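Local atomic coordinates of TRAP solute Binding Protein (Uncultured marine bacterium, PDB entry 5I7I), a protein that binds aromatic acids such as 3-hydroxybenzoate, probably as the extracytoplasmic receptor that delivers them to a TRAP transporter. Residues A112-A116 against G271-D275; L139-A145 against Y234-F240. One frame throughout, in Å; residues are numbered along the deposited sequence.

Both interactions concern the same region of the solute-binding fold, with interaction 2 nested along the chain inside the loop closed by interaction 1. Interaction 2 is wholly buried, close to the centre of the chain, and pairs two strands of the five-stranded sheet before running out into the 3-hydroxybenzoate pocket. Interaction 1 lies farther out and is partly buried; there a carboxylate receives the start of helix 114-126, which precedes strand 136-143. Polar and charged side chains dominate the helix contact, backbone pairing and aromatic rings the strand contact. The two meet at Trp274, whose CZ3 lies 3.3 Å from Phe142 CE2, and where Ala114 CB packs on Cys143 O.

Interaction 1 (A112-A116 against G271-D275); sequences ASAEA and GQLWD
Asp275, on helix 264-287, offers its carboxylate to the first turn of helix 114-126. Ala114 N donates to Asp275 OD1 at 2.8 Å on the syn side, while Glu115 N reaches Asp275 OD2 at 2.9 Å from above the carboxylate plane. Ser113, the N-cap, takes the next amide, with Ala116 N 3.0 Å from Ser113 OG. Three N-H groups are thus satisfied by side chains, and the helix end would be expected to stabilise the aspartate charge.

A second polar link joins Gln272 NE2 to Glu115 OE2 at 3.0 Å, the donor standing well above the carboxylate plane. The extended glutamate, its CG anti to the backbone N (chi1 172°), also lies against Gln272 CG. One water donates to both Glu115 OE1 and Asp275 OD2, bridging two like charges.

A side chain on Gly271 would run into Ala114 O; instead Gly271 CA makes a CA-H...O contact with Ala114 O at 3.5 Å. Ala114 CB rests on Gly271 O and Trp274 CB. Beyond it, the Trp274 side chain comes within about 4 Å of the bound 3-hydroxybenzoate (nearest atoms) and extends toward Phe43 of helix 38-54, Phe142 of strand 136-143 and Phe238 of strand 237-243.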
# COMPACT_ATOMS: atom_id res chain seq x y z
N ALA A 112 10.04 7.08 3.13
CA ALA A 112 10.47 8.21 2.31
C ALA A 112 9.56 8.25 1.08
O ALA A 112 8.38 7.89 1.17
CB ALA A 112 11.95 8.06 1.95
N SER A 113 10.08 8.65 -0.07
CA SER A 113 9.29 8.57 -1.29
C SER A 113 8.84 7.12 -1.54
O SER A 113 9.45 6.16 -1.07
CB SER A 113 10.12 9.03 -2.48
OG SER A 113 11.17 8.12 -2.72
N ALA A 114 7.77 6.97 -2.33
CA ALA A 114 7.40 5.62 -2.73
C ALA A 114 8.50 4.98 -3.57
O ALA A 114 8.72 3.77 -3.48
CB ALA A 114 6.08 5.61 -3.50
N GLU A 115 9.22 5.77 -4.35
CA GLU A 115 10.32 5.23 -5.15
C GLU A 115 11.37 4.58 -4.27
O GLU A 115 11.82 3.45 -4.54
CB GLU A 115 10.94 6.36 -5.97
CG GLU A 115 12.21 5.98 -6.72
CD GLU A 115 12.77 7.12 -7.56
OE1 GLU A 115 12.24 8.25 -7.53
OE2 GLU A 115 13.77 6.87 -8.29
N ALA A 116 11.80 5.28 -3.21
CA ALA A 116 12.83 4.73 -2.34
C ALA A 116 12.28 3.59 -1.51
O ALA A 116 12.94 2.55 -1.35
CB ALA A 116 13.38 5.83 -1.42
N GLY A 271 7.17 2.43 -7.60
CA GLY A 271 7.28 3.49 -6.62
C GLY A 271 7.31 4.85 -7.28
O GLY A 271 6.68 5.80 -6.80
N GLN A 272 8.04 4.97 -8.38
CA GLN A 272 8.06 6.23 -9.13
C GLN A 272 6.66 6.59 -9.60
O GLN A 272 6.22 7.74 -9.49
CB GLN A 272 9.01 6.11 -10.32
CG GLN A 272 10.47 6.00 -9.88
CD GLN A 272 11.40 5.65 -11.02
OE1 GLN A 272 11.01 4.98 -11.97
NE2 GLN A 272 12.64 6.10 -10.92
N LEU A 273 5.93 5.61 -10.12
CA LEU A 273 4.56 5.87 -10.55
C LEU A 273 3.71 6.34 -9.39
O LEU A 273 2.92 7.28 -9.54
CB LEU A 273 3.96 4.62 -11.16
CG LEU A 273 4.40 4.29 -12.58
CD1 LEU A 273 4.07 2.85 -12.89
CD2 LEU A 273 3.76 5.23 -13.57
N TRP A 274 3.81 5.67 -8.24
CA TRP A 274 2.95 6.02 -7.12
C TRP A 274 3.28 7.40 -6.56
O TRP A 274 2.37 8.12 -6.12
CB TRP A 274 2.94 4.93 -6.04
CG TRP A 274 1.66 4.15 -6.09
CD1 TRP A 274 0.55 4.37 -5.35
CD2 TRP A 274 1.35 3.07 -6.99
NE1 TRP A 274 -0.44 3.49 -5.71
CE2 TRP A 274 0.03 2.67 -6.71
CE3 TRP A 274 2.06 2.40 -7.99
CZ2 TRP A 274 -0.60 1.63 -7.39
CZ3 TRP A 274 1.44 1.35 -8.66
CH2 TRP A 274 0.13 0.98 -8.36
N ASP A 275 4.55 7.82 -6.59
CA ASP A 275 4.86 9.20 -6.24
C ASP A 275 4.16 10.15 -7.20
O ASP A 275 3.56 11.15 -6.80
CB ASP A 275 6.37 9.41 -6.27
CG ASP A 275 7.10 8.80 -5.08
OD1 ASP A 275 6.53 8.83 -3.97
OD2 ASP A 275 8.22 8.31 -5.27
O HOH W 1 9.80 9.34 -7.21

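Interaction 2 (L139-A145 against Y234-F240); sequences LAVFCHA and YTTPFLF. With 3HB (3-hydroxybenzoic acid), chain C.
His144 meets Phe238 and Tyr234 at the edge of its imidazole ring, with His144 CD2 3.6 Å from Phe238 CZ and the Tyr234 ring steeply inclined (84°). Thr235 OG1 lies over one imidazole face and donates to His144 O at 2.8 Å. His144 and Phe238 belong to the 3-hydroxybenzoate pocket; the ligand hydroxyl O3 lies near the Phe238 ring plane, 3.7 Å from Phe238 CZ. One water bonds to His144 NE2, Tyr234 OH and the ligand carboxylate oxygen O1'.

With CG between its backbone N and carbonyl carbon (chi1 56°), His144 turns so that ND1 donates almost straight to Ala145 O at 2.7 Å, fixing the ring's rotation. Replacing the imidazole by an alanine methyl is likely to leave that water short of one protein partner and open a gap between Phe238 and Tyr234.

Farther out, Phe142 and Phe238 exchange backbone bonds, and Phe142 CE2 lies 3.6 Å from Phe238 CD2, the ring planes at 72°. Leu139 and Ala140 form a classic beta bulge, both donating to Phe240 O. Phe238 beside the ligand ring and water at its carboxylate are consistent with binding an aromatic acid; the ligand is also hydrogen-bonded to Tyr94, Arg168 and Glu210.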
# COMPACT_ATOMS: atom_id res chain seq x y z
N LEU A 139 5.94 -10.75 -8.28
CA LEU A 139 6.21 -9.82 -9.37
C LEU A 139 6.83 -8.54 -8.81
O LEU A 139 7.93 -8.15 -9.24
CB LEU A 139 4.95 -9.54 -10.20
CG LEU A 139 4.28 -10.79 -10.77
CD1 LEU A 139 2.98 -10.40 -11.44
CD2 LEU A 139 5.20 -11.55 -11.73
N ALA A 140 6.19 -7.91 -7.83
CA ALA A 140 6.85 -6.83 -7.12
C ALA A 140 6.11 -6.60 -5.82
O ALA A 140 4.91 -6.84 -5.73
CB ALA A 140 6.84 -5.53 -7.92
N VAL A 141 6.86 -6.14 -4.82
CA VAL A 141 6.30 -5.56 -3.61
C VAL A 141 6.72 -4.10 -3.57
O VAL A 141 7.88 -3.78 -3.84
CB VAL A 141 6.79 -6.31 -2.37
CG1 VAL A 141 6.21 -5.72 -1.10
CG2 VAL A 141 6.43 -7.79 -2.46
N PHE A 142 5.76 -3.22 -3.31
CA PHE A 142 5.99 -1.79 -3.37
C PHE A 142 4.95 -1.11 -2.48
O PHE A 142 4.24 -1.77 -1.73
CB PHE A 142 6.02 -1.29 -4.81
CG PHE A 142 4.80 -1.59 -5.64
CD1 PHE A 142 4.72 -2.77 -6.38
CD2 PHE A 142 3.77 -0.68 -5.74
CE1 PHE A 142 3.63 -3.01 -7.19
CE2 PHE A 142 2.68 -0.92 -6.56
CZ PHE A 142 2.62 -2.10 -7.27
N CYS A 143 4.88 0.22 -2.53
CA CYS A 143 4.01 0.92 -1.60
C CYS A 143 3.60 2.25 -2.20
O CYS A 143 4.16 2.70 -3.20
CB CYS A 143 4.70 1.11 -0.25
SG CYS A 143 6.20 2.10 -0.32
N HIS A 144 2.66 2.91 -1.53
CA HIS A 144 2.21 4.22 -1.94
C HIS A 144 3.08 5.32 -1.32
O HIS A 144 3.84 5.10 -0.37
CB HIS A 144 0.71 4.42 -1.64
CG HIS A 144 0.27 4.21 -0.22
ND1 HIS A 144 0.52 5.12 0.79
CD2 HIS A 144 -0.51 3.25 0.34
CE1 HIS A 144 -0.06 4.70 1.91
NE2 HIS A 144 -0.71 3.58 1.66
N ALA A 145 3.01 6.51 -1.89
CA ALA A 145 3.62 7.65 -1.24
C ALA A 145 2.98 7.83 0.14
O ALA A 145 1.87 7.39 0.37
CB ALA A 145 3.40 8.90 -2.08
N TYR A 234 3.05 7.30 7.20
CA TYR A 234 3.05 5.85 7.10
C TYR A 234 2.91 5.52 5.62
O TYR A 234 2.52 6.36 4.80
CB TYR A 234 1.87 5.21 7.86
CG TYR A 234 0.59 5.35 7.06
CD1 TYR A 234 -0.12 6.53 7.04
CD2 TYR A 234 0.14 4.31 6.24
CE1 TYR A 234 -1.24 6.69 6.25
CE2 TYR A 234 -1.00 4.47 5.43
CZ TYR A 234 -1.68 5.65 5.44
OH TYR A 234 -2.77 5.87 4.63
N THR A 235 3.20 4.26 5.31
CA THR A 235 2.75 3.68 4.06
C THR A 235 2.31 2.26 4.36
O THR A 235 2.49 1.76 5.47
CB THR A 235 3.83 3.71 2.97
OG1 THR A 235 3.24 3.35 1.74
CG2 THR A 235 4.95 2.73 3.26
N THR A 236 1.73 1.60 3.35
CA THR A 236 1.36 0.20 3.52
C THR A 236 1.76 -0.59 2.27
O THR A 236 1.59 -0.11 1.14
CB THR A 236 -0.12 0.01 3.89
OG1 THR A 236 -0.36 -1.27 4.47
CG2 THR A 236 -1.04 0.20 2.68
N PRO A 237 2.39 -1.76 2.44
CA PRO A 237 2.87 -2.51 1.28
C PRO A 237 1.76 -3.10 0.42
O PRO A 237 0.79 -3.69 0.92
CB PRO A 237 3.73 -3.61 1.90
CG PRO A 237 4.23 -3.00 3.12
CD PRO A 237 3.09 -2.19 3.66
N PHE A 238 1.93 -2.93 -0.88
CA PHE A 238 1.17 -3.59 -1.93
C PHE A 238 1.89 -4.85 -2.40
O PHE A 238 3.12 -4.89 -2.46
CB PHE A 238 1.06 -2.67 -3.14
CG PHE A 238 0.38 -1.35 -2.89
CD1 PHE A 238 -0.79 -1.26 -2.17
CD2 PHE A 238 0.92 -0.21 -3.45
CE1 PHE A 238 -1.43 -0.04 -2.00
CE2 PHE A 238 0.30 1.02 -3.31
CZ PHE A 238 -0.89 1.10 -2.58
N LEU A 239 1.12 -5.87 -2.76
CA LEU A 239 1.63 -7.12 -3.30
C LEU A 239 1.13 -7.26 -4.72
O LEU A 239 -0.08 -7.20 -4.97
CB LEU A 239 1.13 -8.31 -2.49
CG LEU A 239 1.37 -8.26 -0.99
CD1 LEU A 239 0.74 -9.47 -0.30
CD2 LEU A 239 2.87 -8.18 -0.70
N PHE A 240 2.07 -7.49 -5.64
CA PHE A 240 1.76 -7.80 -7.04
C PHE A 240 2.34 -9.20 -7.25
O PHE A 240 3.56 -9.37 -7.28
CB PHE A 240 2.38 -6.75 -7.95
CG PHE A 240 1.98 -6.85 -9.42
CD1 PHE A 240 0.68 -7.12 -9.82
CD2 PHE A 240 2.94 -6.60 -10.40
CE1 PHE A 240 0.36 -7.15 -11.18
CE2 PHE A 240 2.63 -6.65 -11.72
CZ PHE A 240 1.36 -6.93 -12.12
C1' 3HB C . -5.74 1.65 1.22
O1' 3HB C . -5.49 2.57 2.04
O2' 3HB C . -6.40 0.64 1.58
C1 3HB C . -5.31 1.78 -0.23
C2 3HB C . -4.45 2.81 -0.60
C3 3HB C . -4.05 2.95 -1.90
C4 3HB C . -4.52 2.09 -2.86
C5 3HB C . -5.37 1.06 -2.50
C6 3HB C . -5.77 0.90 -1.19
O3 3HB C . -3.20 3.98 -2.24
O HOH W 2 -3.17 3.72 3.08